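Side-chain contacts in ABC transporter (Caldanaerobius, PDB 4G68), which probably captures xylan-derived sugars outside the cell as the solute-binding component of an ABC transporter in a xylan-using thermophile: residues 58-61 / 62-66; 125-128 / 129-132; 205-208 / 209-213; 373-376 / 377-381; 406-409 / 410-414. All coordinates share one frame; numbering follows the deposited sequence.

Interaction 1: 58-61 / 62-66; sequences EIID and QWNKE
N64 lies alongside I60 one turn further along helix 52-66, near the C-terminal end of the helix in the beta-alpha-beta unit formed with strands 40-45 and 71-76. The two side chains point the same way, and N64 can be followed outward atom by atom. Its CB sits 3.5 Å from I60 O, the carbonyl that also accepts the helical bond from N64 N (2.8 Å), so the root of the side chain packs against an acceptor already in use. With CG anti to the carbonyl carbon (chi1 -85°), the amide is turned back along the helix toward the preceding turn. CG stays close to the same oxygen, 3.6 Å from I60 O. The ND2 branch then meets the I60 methyl, with ND2 3.7 Å from CG2, a van der Waals contact rather than a polar one. I60 offers that methyl because CG2 is anti to its backbone N, while CG1 takes the place beside the N. The other branch, OD1, accepts a hydrogen bond from I72 N and so fastens the helix end to strand 71-76. W63 provides a second tie: its NE1 donates to V70 O, and its ring meets that of Y341 in helix 332-353. Backbone pairing is regular, with W63 N reaching I59 O at 3.1 Å and K65 N reaching D61 O at 2.9 Å. The two tying groups also adjoin each other, since N64 OD1 lies in the plane of the W63 indole at its edge, 3.5 Å from W63 CD1.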
loop_
_atom_site.group_PDB
_atom_site.type_symbol
_atom_site.label_atom_id
_atom_site.label_comp_id
_atom_site.label_asym_id
_atom_site.label_seq_id
_atom_site.Cartn_x
_atom_site.Cartn_y
_atom_site.Cartn_z
ATOM N N GLU C 58 1.409 -3.812 22.591
ATOM C CA GLU C 58 2.360 -3.226 23.527
ATOM C C GLU C 58 2.183 -1.704 23.594
ATOM O O GLU C 58 2.103 -1.139 24.671
ATOM C CB GLU C 58 3.805 -3.576 23.131
ATOM C CG GLU C 58 4.123 -5.077 23.221
ATOM C CD GLU C 58 5.560 -5.427 22.828
ATOM O OE1 GLU C 58 6.261 -4.604 22.190
ATOM O OE2 GLU C 58 6.001 -6.543 23.160
ATOM N N ILE C 59 2.143 -1.059 22.435
ATOM C CA ILE C 59 1.856 0.352 22.332
ATOM C C ILE C 59 0.575 0.716 23.086
ATOM O O ILE C 59 0.599 1.637 23.902
ATOM C CB ILE C 59 1.717 0.829 20.868
ATOM C CG1 ILE C 59 3.050 0.723 20.131
ATOM C CG2 ILE C 59 1.261 2.279 20.858
ATOM C CD1 ILE C 59 2.930 0.814 18.624
ATOM N N ILE C 60 -0.523 0.012 22.816
ATOM C CA ILE C 60 -1.784 0.190 23.567
ATOM C C ILE C 60 -1.527 0.036 25.070
ATOM O O ILE C 60 -1.954 0.890 25.860
ATOM C CB ILE C 60 -2.895 -0.836 23.179
ATOM C CG1 ILE C 60 -3.205 -0.932 21.665
ATOM C CG2 ILE C 60 -4.156 -0.633 24.018
ATOM C CD1 ILE C 60 -3.530 0.317 20.912
ATOM N N ASP C 61 -0.829 -1.033 25.458
ATOM C CA ASP C 61 -0.577 -1.293 26.893
ATOM C C ASP C 61 0.165 -0.114 27.564
ATOM O O ASP C 61 -0.214 0.337 28.672
ATOM C CB ASP C 61 0.142 -2.636 27.119
ATOM C CG ASP C 61 -0.702 -3.842 26.702
ATOM O OD1 ASP C 61 -1.905 -3.707 26.333
ATOM O OD2 ASP C 61 -0.132 -4.941 26.723
ATOM N N GLN C 62 1.193 0.416 26.893
ATOM C CA GLN C 62 1.899 1.541 27.476
ATOM C C GLN C 62 0.983 2.772 27.613
ATOM O O GLN C 62 1.057 3.509 28.607
ATOM C CB GLN C 62 3.158 1.899 26.703
ATOM C CG GLN C 62 4.006 2.872 27.513
ATOM C CD GLN C 62 5.270 3.329 26.818
ATOM O OE1 GLN C 62 6.098 2.507 26.365
ATOM N NE2 GLN C 62 5.440 4.662 26.750
ATOM N N TRP C 63 0.103 2.983 26.631
ATOM C CA TRP C 63 -0.878 4.056 26.771
ATOM C C TRP C 63 -1.793 3.817 27.943
ATOM O O TRP C 63 -2.117 4.757 28.683
ATOM C CB TRP C 63 -1.689 4.286 25.499
ATOM C CG TRP C 63 -2.871 5.213 25.733
ATOM C CD1 TRP C 63 -4.111 4.892 26.304
ATOM C CD2 TRP C 63 -2.952 6.658 25.427
ATOM N NE1 TRP C 63 -4.922 6.005 26.377
ATOM C CE2 TRP C 63 -4.292 7.095 25.859
ATOM C CE3 TRP C 63 -2.091 7.588 24.854
ATOM C CZ2 TRP C 63 -4.718 8.409 25.718
ATOM C CZ3 TRP C 63 -2.538 8.912 24.698
ATOM C CH2 TRP C 63 -3.818 9.311 25.124
ATOM N N ASN C 64 -2.247 2.579 28.085
ATOM C CA ASN C 64 -3.225 2.239 29.105
ATOM C C ASN C 64 -2.640 2.459 30.510
ATOM O O ASN C 64 -3.325 2.982 31.411
ATOM C CB ASN C 64 -3.754 0.823 28.888
ATOM C CG ASN C 64 -4.914 0.779 27.884
ATOM O OD1 ASN C 64 -5.429 1.827 27.452
ATOM N ND2 ASN C 64 -5.365 -0.454 27.536
ATOM N N LYS C 65 -1.352 2.118 30.651
ATOM C CA LYS C 65 -0.597 2.341 31.883
ATOM C C LYS C 65 -0.409 3.867 32.171
ATOM O O LYS C 65 -0.595 4.379 33.293
ATOM C CB LYS C 65 0.756 1.620 31.770
ATOM C CG LYS C 65 1.616 1.755 33.014
ATOM C CD LYS C 65 3.078 1.453 32.709
ATOM C CE LYS C 65 3.887 1.471 34.000
ATOM N NZ LYS C 65 4.441 0.128 34.227
ATOM N N GLU C 66 0.004 4.598 31.158
ATOM C CA GLU C 66 0.211 6.005 31.364
ATOM C C GLU C 66 -1.110 6.817 31.515
ATOM O O GLU C 66 -1.089 7.967 31.933
ATOM C CB GLU C 66 1.134 6.541 30.275
ATOM C CG GLU C 66 2.504 5.867 30.368
ATOM C CD GLU C 66 3.366 6.009 29.118
ATOM O OE1 GLU C 66 2.947 6.658 28.125
ATOM O OE2 GLU C 66 4.484 5.468 29.128
#

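Interaction 2: 125-128 / 129-132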
loop_
_atom_site.group_PDB
_atom_site.type_symbol
_atom_site.label_atom_id
_atom_site.label_comp_id
_atom_site.label_asym_id
_atom_site.label_seq_id
_atom_site.Cartn_x
_atom_site.Cartn_y
_atom_site.Cartn_z
ATOM N N ASP C 125 -1.003 22.922 18.078
ATOM C CA ASP C 125 -0.186 22.692 19.258
ATOM C C ASP C 125 1.219 22.350 18.868
ATOM O O ASP C 125 1.996 21.932 19.757
ATOM C CB ASP C 125 -0.794 21.562 20.141
ATOM C CG ASP C 125 -0.871 20.200 19.425
ATOM O OD1 ASP C 125 -0.671 20.112 18.196
ATOM O OD2 ASP C 125 -1.137 19.202 20.100
ATOM N N GLY C 126 1.553 22.523 17.574
ATOM C CA GLY C 126 2.883 22.103 17.071
ATOM C C GLY C 126 3.023 20.636 16.586
ATOM O O GLY C 126 4.108 20.222 16.155
ATOM N N THR C 127 1.949 19.849 16.661
ATOM C CA THR C 127 1.946 18.474 16.129
ATOM C C THR C 127 2.467 18.424 14.686
ATOM O O THR C 127 3.257 17.542 14.372
ATOM C CB THR C 127 0.530 17.853 16.159
ATOM O OG1 THR C 127 0.097 17.652 17.509
ATOM C CG2 THR C 127 0.494 16.493 15.434
ATOM N N LYS C 128 2.067 19.373 13.816
ATOM C CA LYS C 128 2.465 19.258 12.401
ATOM C C LYS C 128 3.986 19.099 12.210
ATOM O O LYS C 128 4.468 18.355 11.335
ATOM C CB LYS C 128 1.953 20.430 11.597
ATOM C CG LYS C 128 0.447 20.456 11.433
ATOM C CD LYS C 128 0.016 21.683 10.621
ATOM C CE LYS C 128 -1.466 21.619 10.308
ATOM N NZ LYS C 128 -1.977 22.713 9.421
ATOM N N ASP C 129 4.719 19.799 13.059
ATOM C CA ASP C 129 6.164 19.924 12.960
ATOM C C ASP C 129 6.858 18.642 13.313
ATOM O O ASP C 129 8.040 18.475 13.035
ATOM C CB ASP C 129 6.628 21.062 13.869
ATOM C CG ASP C 129 6.046 22.386 13.433
ATOM O OD1 ASP C 129 5.836 22.530 12.189
ATOM O OD2 ASP C 129 5.756 23.254 14.317
ATOM N N GLN C 130 6.110 17.729 13.904
ATOM C CA GLN C 130 6.642 16.432 14.289
ATOM C C GLN C 130 6.500 15.416 13.181
ATOM O O GLN C 130 6.995 14.274 13.317
ATOM C CB GLN C 130 5.903 15.933 15.530
ATOM C CG GLN C 130 6.055 16.852 16.746
ATOM C CD GLN C 130 5.459 16.246 17.961
ATOM O OE1 GLN C 130 4.258 16.255 18.139
ATOM N NE2 GLN C 130 6.288 15.690 18.813
ATOM N N LEU C 131 5.750 15.773 12.136
ATOM C CA LEU C 131 5.695 14.900 10.915
ATOM C C LEU C 131 6.565 15.429 9.757
ATOM O O LEU C 131 6.874 16.623 9.679
ATOM C CB LEU C 131 4.256 14.637 10.424
ATOM C CG LEU C 131 3.380 13.824 11.378
ATOM C CD1 LEU C 131 2.650 14.770 12.337
ATOM C CD2 LEU C 131 2.345 13.128 10.533
ATOM N N LEU C 132 6.963 14.530 8.849
ATOM C CA LEU C 132 7.683 14.930 7.636
ATOM C C LEU C 132 6.822 15.880 6.820
ATOM O O LEU C 132 5.599 15.889 6.999
ATOM C CB LEU C 132 8.020 13.708 6.759
ATOM C CG LEU C 132 9.176 12.819 7.182
ATOM C CD1 LEU C 132 8.727 11.766 8.126
ATOM C CD2 LEU C 132 9.728 12.064 5.973
#
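Q130 and L131 fold back over T127 in a tight turn of the long connection between helix 108-112 and strand 140-141, introduced by an Asx turn at D125. There D125 OD1 accepts from both T127 N and T127 OG1, the hydroxyl at 2.7 Å from OD1 on its syn side, which fixes the rotation of the threonine. The second segment then makes three successive bonds to carbonyls three residues back. D129 comes first: its N donates to G126 O at 3.2 Å, from well above the carbonyl plane, and its CB packs 3.5 Å from the same G126 O. G126 has a positive phi (88°), at which a CB would press on the preceding carbonyl O. Next, Q130 N donates to T127 O at 2.9 Å, again from above the plane. Q130 CB closes to 3.3 Å of T127 O, and its extended side chain carries OE1 past T127 CA. Its backbone also pairs with K361, and its side chain touches W360. L131 completes the series with N to K128 O at 3.0 Å, while its side chain, buried against F136, W360 and P149, runs beside T127 and points the same way. With CG anti to the carbonyl carbon (chi1 -66°), L131 CD1 is brought over the turn, 4.1 Å from T127 CG2 and 3.5 Å from T127 O.

Interaction 3: 205-208 / 209-213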
loop_
_atom_site.group_PDB
_atom_site.type_symbol
_atom_site.label_atom_id
_atom_site.label_comp_id
_atom_site.label_asym_id
_atom_site.label_seq_id
_atom_site.Cartn_x
_atom_site.Cartn_y
_atom_site.Cartn_z
ATOM N N TRP C 205 -1.903 -3.254 -8.189
ATOM C CA TRP C 205 -0.482 -2.698 -8.138
ATOM C C TRP C 205 0.425 -2.845 -9.391
ATOM O O TRP C 205 1.120 -1.862 -9.837
ATOM C CB TRP C 205 0.229 -3.228 -6.885
ATOM C CG TRP C 205 -0.203 -2.443 -5.688
ATOM C CD1 TRP C 205 -1.498 -2.341 -5.162
ATOM C CD2 TRP C 205 0.614 -1.541 -4.870
ATOM N NE1 TRP C 205 -1.533 -1.415 -4.136
ATOM C CE2 TRP C 205 -0.306 -0.904 -3.913
ATOM C CE3 TRP C 205 1.943 -1.157 -4.878
ATOM C CZ2 TRP C 205 0.146 -0.008 -2.953
ATOM C CZ3 TRP C 205 2.392 -0.264 -3.936
ATOM C CH2 TRP C 205 1.516 0.322 -2.999
ATOM N N TYR C 206 0.465 -4.068 -9.938
ATOM C CA TYR C 206 1.228 -4.362 -11.127
ATOM C C TYR C 206 0.702 -3.508 -12.249
ATOM O O TYR C 206 1.505 -2.817 -12.909
ATOM C CB TYR C 206 1.108 -5.868 -11.497
ATOM C CG TYR C 206 1.843 -6.845 -10.639
ATOM C CD1 TYR C 206 2.727 -7.746 -11.235
ATOM C CD2 TYR C 206 1.579 -6.989 -9.268
ATOM C CE1 TYR C 206 3.399 -8.676 -10.485
ATOM C CE2 TYR C 206 2.235 -7.958 -8.503
ATOM C CZ TYR C 206 3.132 -8.804 -9.138
ATOM O OH TYR C 206 3.859 -9.764 -8.436
ATOM N N TYR C 207 -0.629 -3.522 -12.459
ATOM C CA TYR C 207 -1.199 -2.782 -13.611
ATOM C C TYR C 207 -1.025 -1.282 -13.441
ATOM O O TYR C 207 -0.552 -0.596 -14.335
ATOM C CB TYR C 207 -2.738 -3.070 -13.813
ATOM C CG TYR C 207 -3.233 -2.176 -14.883
ATOM C CD1 TYR C 207 -3.150 -2.557 -16.223
ATOM C CD2 TYR C 207 -3.663 -0.884 -14.587
ATOM C CE1 TYR C 207 -3.536 -1.664 -17.240
ATOM C CE2 TYR C 207 -4.007 0.016 -15.572
ATOM C CZ TYR C 207 -3.976 -0.382 -16.904
ATOM O OH TYR C 207 -4.381 0.530 -17.860
ATOM N N ASP C 208 -1.450 -0.753 -12.286
ATOM C CA ASP C 208 -1.148 0.667 -11.952
ATOM C C ASP C 208 0.286 1.108 -12.226
ATOM O O ASP C 208 0.503 2.161 -12.856
ATOM C CB ASP C 208 -1.482 0.980 -10.498
ATOM C CG ASP C 208 -2.942 0.820 -10.184
ATOM O OD1 ASP C 208 -3.685 0.489 -11.095
ATOM O OD2 ASP C 208 -3.348 0.990 -8.999
ATOM N N MET C 209 1.249 0.310 -11.736
ATOM C CA MET C 209 2.667 0.670 -11.912
ATOM C C MET C 209 3.021 0.759 -13.378
ATOM O O MET C 209 3.724 1.687 -13.789
ATOM C CB MET C 209 3.657 -0.318 -11.271
ATOM C CG MET C 209 4.991 -0.315 -12.085
ATOM S SD MET C 209 5.903 1.230 -11.744
ATOM C CE MET C 209 5.707 1.208 -9.951
ATOM N N ILE C 210 2.573 -0.239 -14.142
ATOM C CA ILE C 210 2.886 -0.289 -15.544
ATOM C C ILE C 210 2.243 0.908 -16.248
ATOM O O ILE C 210 2.959 1.601 -16.995
ATOM C CB ILE C 210 2.536 -1.654 -16.218
ATOM C CG1 ILE C 210 3.194 -2.854 -15.476
ATOM C CG2 ILE C 210 2.903 -1.578 -17.713
ATOM C CD1 ILE C 210 2.462 -4.220 -15.728
ATOM N N ALA C 211 0.965 1.219 -15.953
ATOM C CA ALA C 211 0.288 2.482 -16.471
ATOM C C ALA C 211 1.101 3.718 -16.103
ATOM O O ALA C 211 1.267 4.655 -16.900
ATOM C CB ALA C 211 -1.170 2.583 -15.959
ATOM N N LEU C 212 1.659 3.742 -14.903
ATOM C CA LEU C 212 2.523 4.945 -14.542
ATOM C C LEU C 212 3.787 5.043 -15.358
ATOM O O LEU C 212 4.202 6.148 -15.823
ATOM C CB LEU C 212 2.819 4.956 -13.070
ATOM C CG LEU C 212 3.473 6.085 -12.298
ATOM C CD1 LEU C 212 3.804 5.549 -10.909
ATOM C CD2 LEU C 212 4.779 6.532 -12.860
ATOM N N ARG C 213 4.389 3.883 -15.624
ATOM C CA ARG C 213 5.534 3.860 -16.504
ATOM C C ARG C 213 5.182 4.195 -17.965
ATOM O O ARG C 213 5.957 4.901 -18.596
ATOM C CB ARG C 213 6.239 2.530 -16.416
ATOM C CG ARG C 213 6.866 2.354 -15.061
ATOM C CD ARG C 213 8.235 2.881 -15.047
ATOM N NE ARG C 213 8.956 2.501 -13.811
ATOM C CZ ARG C 213 8.994 3.231 -12.688
ATOM N NH1 ARG C 213 8.355 4.406 -12.643
ATOM N NH2 ARG C 213 9.729 2.818 -11.633
#
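The Y207 ring reaches along helix 201-215 to the A211 methyl, a contact one turn apart in a buried helix of this periplasmic-binding-protein-type fold. CE2 of Y207 is 3.8 Å from A211 CB. The ring comes this far because CG stands anti to its backbone N (chi1 174°), leading it forward past the carbonyl that receives A211 N in a nearly straight bond (178°). Beyond the ring, Y207 OH donates to F235 O. D208 OD1 lies at the edge of the Y207 ring, in its plane, and the carboxylate is held by H404 NE2 on OD1 and W392 N on OD2. I210 is oriented differently, lying back over the preceding turn rather than outward. Its CG1 is 3.1 Å from Y206 O and its CD1 3.3 Å from the same oxygen, a close fit around a carbonyl that also accepts I210 N at 3.1 Å. Replacing I210 by an alanine removes both carbons and would probably open a gap beside Y206 O and against A238 of helix 233-248. On another flank M209, bent at chi2 and chi3, turns its sulfur toward R213, whose guanidinium donates to the carbonyls of F302, P303 and E314. M209 SD lies over the centre of one guanidinium face, 3.8 Å above its plane.

Interaction 4: 373-376 / 377-381; sequences LEIQ and IMNNI
I375 with N379, and Q376 with N380, are the two side-chain pairs that meet one turn apart on helix 372-382. Among the backbone hydrogen bonds, I377 N to L373 O (2.9 Å) and N379 N to I375 O (2.8 Å) are ordinary helical ones. That from N380 N to Q376 O refines to 2.5 Å, so its exact length is doubtful; it falls where the helix widens into a pi-type turn at 377-381. The apolar-to-amide contacts form a second group. I375 and N379 run side by side, with I375 CG2 3.6 Å from N379 ND2; chi1 of -65° turns CG2 to the side of the carbonyl, where the N379 amide passes. Q376 and N380 instead cross obliquely, their amide planes 39° apart, and Q376 CG touches N380 ND2 at 3.4 Å. A third group is carbon against carbonyl oxygen: M378 CB lies 3.2 Å from I375 O, and I377 CG1 3.4 Å from L373 O. I377 continues from there onto L357, V156 and Y158, while L373 packs on I297 and A299. A polar side-chain tie leads outward, from N380 ND2 to A299 O of strand 297-300. Chemically, then, the turn coheres largely through backbone bonds and van der Waals contact, and the N380 amide gives one N-H to joining helix and sheet.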
loop_
_atom_site.group_PDB
_atom_site.type_symbol
_atom_site.label_atom_id
_atom_site.label_comp_id
_atom_site.label_asym_id
_atom_site.label_seq_id
_atom_site.Cartn_x
_atom_site.Cartn_y
_atom_site.Cartn_z
ATOM N N LEU C 373 16.588 -3.538 4.667
ATOM C CA LEU C 373 15.598 -3.533 3.607
ATOM C C LEU C 373 14.684 -2.295 3.681
ATOM O O LEU C 373 14.368 -1.670 2.652
ATOM C CB LEU C 373 14.768 -4.836 3.624
ATOM C CG LEU C 373 13.795 -5.076 2.465
ATOM C CD1 LEU C 373 14.549 -5.199 1.139
ATOM C CD2 LEU C 373 12.929 -6.347 2.689
ATOM N N GLU C 374 14.323 -1.899 4.891
ATOM C CA GLU C 374 13.618 -0.632 5.100
ATOM C C GLU C 374 14.375 0.603 4.576
ATOM O O GLU C 374 13.790 1.497 3.941
ATOM C CB GLU C 374 13.328 -0.453 6.597
ATOM C CG GLU C 374 12.573 0.832 6.977
ATOM C CD GLU C 374 11.060 0.848 6.632
ATOM O OE1 GLU C 374 10.547 -0.019 5.876
ATOM O OE2 GLU C 374 10.391 1.806 7.081
ATOM N N ILE C 375 15.644 0.703 4.958
ATOM C CA ILE C 375 16.557 1.757 4.514
ATOM C C ILE C 375 16.692 1.721 2.983
ATOM O O ILE C 375 16.671 2.771 2.261
ATOM C CB ILE C 375 17.937 1.527 5.148
ATOM C CG1 ILE C 375 17.827 1.692 6.664
ATOM C CG2 ILE C 375 18.966 2.531 4.638
ATOM C CD1 ILE C 375 18.993 1.149 7.450
ATOM N N GLN C 376 16.805 0.517 2.473
ATOM C CA GLN C 376 16.962 0.331 1.019
ATOM C C GLN C 376 15.756 0.869 0.218
ATOM O O GLN C 376 15.931 1.574 -0.805
ATOM C CB GLN C 376 17.317 -1.121 0.671
ATOM C CG GLN C 376 17.982 -1.199 -0.713
ATOM C CD GLN C 376 18.340 -2.603 -1.148
ATOM O OE1 GLN C 376 19.419 -2.842 -1.732
ATOM N NE2 GLN C 376 17.462 -3.544 -0.834
ATOM N N ILE C 377 14.550 0.529 0.705
ATOM C CA ILE C 377 13.323 1.049 0.162
ATOM C C ILE C 377 13.444 2.568 0.137
ATOM O O ILE C 377 13.293 3.158 -0.919
ATOM C CB ILE C 377 12.038 0.549 0.881
ATOM C CG1 ILE C 377 11.807 -0.936 0.564
ATOM C CG2 ILE C 377 10.832 1.347 0.367
ATOM C CD1 ILE C 377 10.749 -1.649 1.428
ATOM N N MET C 378 13.725 3.201 1.279
ATOM C CA MET C 378 13.988 4.644 1.279
ATOM C C MET C 378 14.966 5.099 0.166
ATOM O O MET C 378 14.628 5.969 -0.662
ATOM C CB MET C 378 14.497 5.074 2.643
ATOM C CG MET C 378 13.381 5.349 3.624
ATOM S SD MET C 378 13.991 6.017 5.206
ATOM C CE MET C 378 14.562 7.560 4.773
ATOM N N ASN C 379 16.141 4.472 0.131
ATOM C CA ASN C 379 17.229 4.784 -0.825
ATOM C C ASN C 379 17.045 4.427 -2.314
ATOM O O ASN C 379 17.289 5.253 -3.202
ATOM C CB ASN C 379 18.501 4.102 -0.319
ATOM C CG ASN C 379 19.011 4.734 0.947
ATOM O OD1 ASN C 379 18.518 5.800 1.372
ATOM N ND2 ASN C 379 20.006 4.106 1.548
ATOM N N ASN C 380 16.703 3.181 -2.583
ATOM C CA ASN C 380 16.445 2.748 -3.957
ATOM C C ASN C 380 15.122 3.206 -4.538
ATOM O O ASN C 380 15.014 3.251 -5.763
ATOM C CB ASN C 380 16.553 1.243 -4.086
ATOM C CG ASN C 380 17.985 0.746 -3.870
ATOM O OD1 ASN C 380 18.906 1.534 -3.537
ATOM N ND2 ASN C 380 18.175 -0.580 -4.008
ATOM N N ILE C 381 14.117 3.537 -3.706
ATOM C CA ILE C 381 12.796 3.898 -4.246
ATOM C C ILE C 381 12.336 5.313 -3.921
ATOM O O ILE C 381 12.015 6.126 -4.837
ATOM C CB ILE C 381 11.648 2.889 -3.844
ATOM C CG1 ILE C 381 11.837 1.525 -4.504
ATOM C CG2 ILE C 381 10.298 3.407 -4.338
ATOM C CD1 ILE C 381 12.614 0.536 -3.679
#

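Interaction 5: 406-409 / 410-414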
loop_
_atom_site.group_PDB
_atom_site.type_symbol
_atom_site.label_atom_id
_atom_site.label_comp_id
_atom_site.label_asym_id
_atom_site.label_seq_id
_atom_site.Cartn_x
_atom_site.Cartn_y
_atom_site.Cartn_z
ATOM N N ASP C 406 -11.858 -5.345 -10.566
ATOM C CA ASP C 406 -12.475 -6.556 -11.189
ATOM C C ASP C 406 -11.969 -6.812 -12.591
ATOM O O ASP C 406 -11.650 -7.993 -12.954
ATOM C CB ASP C 406 -14.010 -6.513 -11.221
ATOM C CG ASP C 406 -14.623 -6.494 -9.842
ATOM O OD1 ASP C 406 -14.009 -7.060 -8.905
ATOM O OD2 ASP C 406 -15.713 -5.883 -9.680
ATOM N N LEU C 407 -11.838 -5.711 -13.336
ATOM C CA LEU C 407 -11.349 -5.713 -14.691
ATOM C C LEU C 407 -9.854 -5.990 -14.804
ATOM O O LEU C 407 -9.396 -6.548 -15.772
ATOM C CB LEU C 407 -11.638 -4.330 -15.330
ATOM C CG LEU C 407 -13.092 -3.920 -15.689
ATOM C CD1 LEU C 407 -13.148 -2.511 -16.278
ATOM C CD2 LEU C 407 -13.799 -4.936 -16.590
ATOM N N VAL C 408 -9.061 -5.475 -13.880
ATOM C CA VAL C 408 -7.654 -5.878 -13.916
ATOM C C VAL C 408 -7.674 -7.380 -13.677
ATOM O O VAL C 408 -6.892 -8.102 -14.301
ATOM C CB VAL C 408 -6.723 -5.102 -12.929
ATOM C CG1 VAL C 408 -5.365 -5.819 -12.768
ATOM C CG2 VAL C 408 -6.470 -3.679 -13.422
ATOM N N ALA C 409 -8.532 -7.856 -12.765
ATOM C CA ALA C 409 -8.538 -9.300 -12.473
ATOM C C ALA C 409 -8.785 -10.086 -13.785
ATOM O O ALA C 409 -8.012 -10.955 -14.131
ATOM C CB ALA C 409 -9.546 -9.657 -11.389
ATOM N N GLN C 410 -9.769 -9.648 -14.569
ATOM C CA GLN C 410 -10.076 -10.259 -15.882
ATOM C C GLN C 410 -8.947 -10.194 -16.950
ATOM O O GLN C 410 -8.870 -11.079 -17.836
ATOM C CB GLN C 410 -11.334 -9.601 -16.414
ATOM C CG GLN C 410 -12.558 -10.079 -15.682
ATOM C CD GLN C 410 -13.617 -9.017 -15.542
ATOM O OE1 GLN C 410 -14.027 -8.339 -16.517
ATOM N NE2 GLN C 410 -14.070 -8.858 -14.317
ATOM N N LEU C 411 -8.085 -9.182 -16.856
ATOM C CA LEU C 411 -6.817 -9.170 -17.598
ATOM C C LEU C 411 -5.886 -10.320 -17.202
ATOM O O LEU C 411 -5.367 -11.041 -18.080
ATOM C CB LEU C 411 -6.060 -7.834 -17.442
ATOM C CG LEU C 411 -6.591 -6.589 -18.158
ATOM C CD1 LEU C 411 -5.791 -5.356 -17.714
ATOM C CD2 LEU C 411 -6.544 -6.749 -19.681
ATOM N N PHE C 412 -5.637 -10.477 -15.895
ATOM C CA PHE C 412 -4.802 -11.603 -15.409
ATOM C C PHE C 412 -5.373 -12.969 -15.854
ATOM O O PHE C 412 -4.618 -13.968 -16.026
ATOM C CB PHE C 412 -4.703 -11.586 -13.898
ATOM C CG PHE C 412 -3.657 -10.630 -13.348
ATOM C CD1 PHE C 412 -4.025 -9.320 -12.873
ATOM C CD2 PHE C 412 -2.311 -10.993 -13.317
ATOM C CE1 PHE C 412 -3.069 -8.460 -12.342
ATOM C CE2 PHE C 412 -1.352 -10.142 -12.780
ATOM C CZ PHE C 412 -1.723 -8.856 -12.308
ATOM N N ALA C 413 -6.698 -13.003 -16.004
ATOM C CA ALA C 413 -7.452 -14.267 -16.177
ATOM C C ALA C 413 -7.588 -14.567 -17.636
ATOM O O ALA C 413 -8.134 -15.602 -18.007
ATOM C CB ALA C 413 -8.842 -14.170 -15.565
ATOM N N LYS C 414 -7.103 -13.648 -18.465
ATOM C CA LYS C 414 -7.160 -13.803 -19.926
ATOM C C LYS C 414 -8.619 -13.879 -20.417
ATOM O O LYS C 414 -8.892 -14.520 -21.447
ATOM C CB LYS C 414 -6.368 -15.051 -20.361
ATOM C CG LYS C 414 -4.880 -15.032 -20.026
ATOM C CD LYS C 414 -4.128 -14.009 -20.870
ATOM C CE LYS C 414 -3.848 -14.593 -22.245
ATOM N NZ LYS C 414 -3.155 -13.633 -23.137
#
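V408 CG1 stands anti to the backbone N (chi1 165°), and F412 CG is anti to its carbonyl carbon (chi1 -82°), which sets methyl and ring side by side on the last turn of helix 398-412. V408 CG1 meets F412 CE1 at 3.5 Å. The ring edge also faces backbone: V408 O lies near the ring plane, 3.4 Å from F412 CD1, while accepting F412 N at 3.1 Å. Q410 is bent at chi2, folding its amide back over the preceding turn. NE2 comes to 2.9 Å of D406 O, but the angle is too poor for a hydrogen bond; D406 O is served by Q410 N. OE1 instead rests against a leucine methyl, 3.4 Å from L407 CD2. An alanine in place of Q410 lacks that amide and would probably leave L407 CD2 and nearby I416 with a gap beside them. K414, with positive phi, closes the helix in a Schellman motif. Around this end, V408 and L411 press on Y207 of helix 201-215, F412 on L242 and V246 of helix 233-248, and L407 on Y421 and M425 of helix 418-429.

Each contact joins adjoining segments, so none closes a long loop; the five follow in series, without nesting or crossing. From the N terminus, interaction 1 lies at the C-terminal end of the helix of a beta-alpha-beta unit, and interaction 2 shapes the connection leading to strand 140-141, their centres about 22 Å apart. Interaction 3 lies beyond the chain's centre from interaction 1, their centres about 40 Å apart. Interaction 4 sets a helix on strands 297-300 and 357-358, its nearest atoms about 7 Å from both interactions 2 and 3. Interactions 3 and 5 alone touch: Y207 CB lies 3.8 Å from V408 CG2, so helices 201-215 and 398-412 pack together despite their wide separation in sequence.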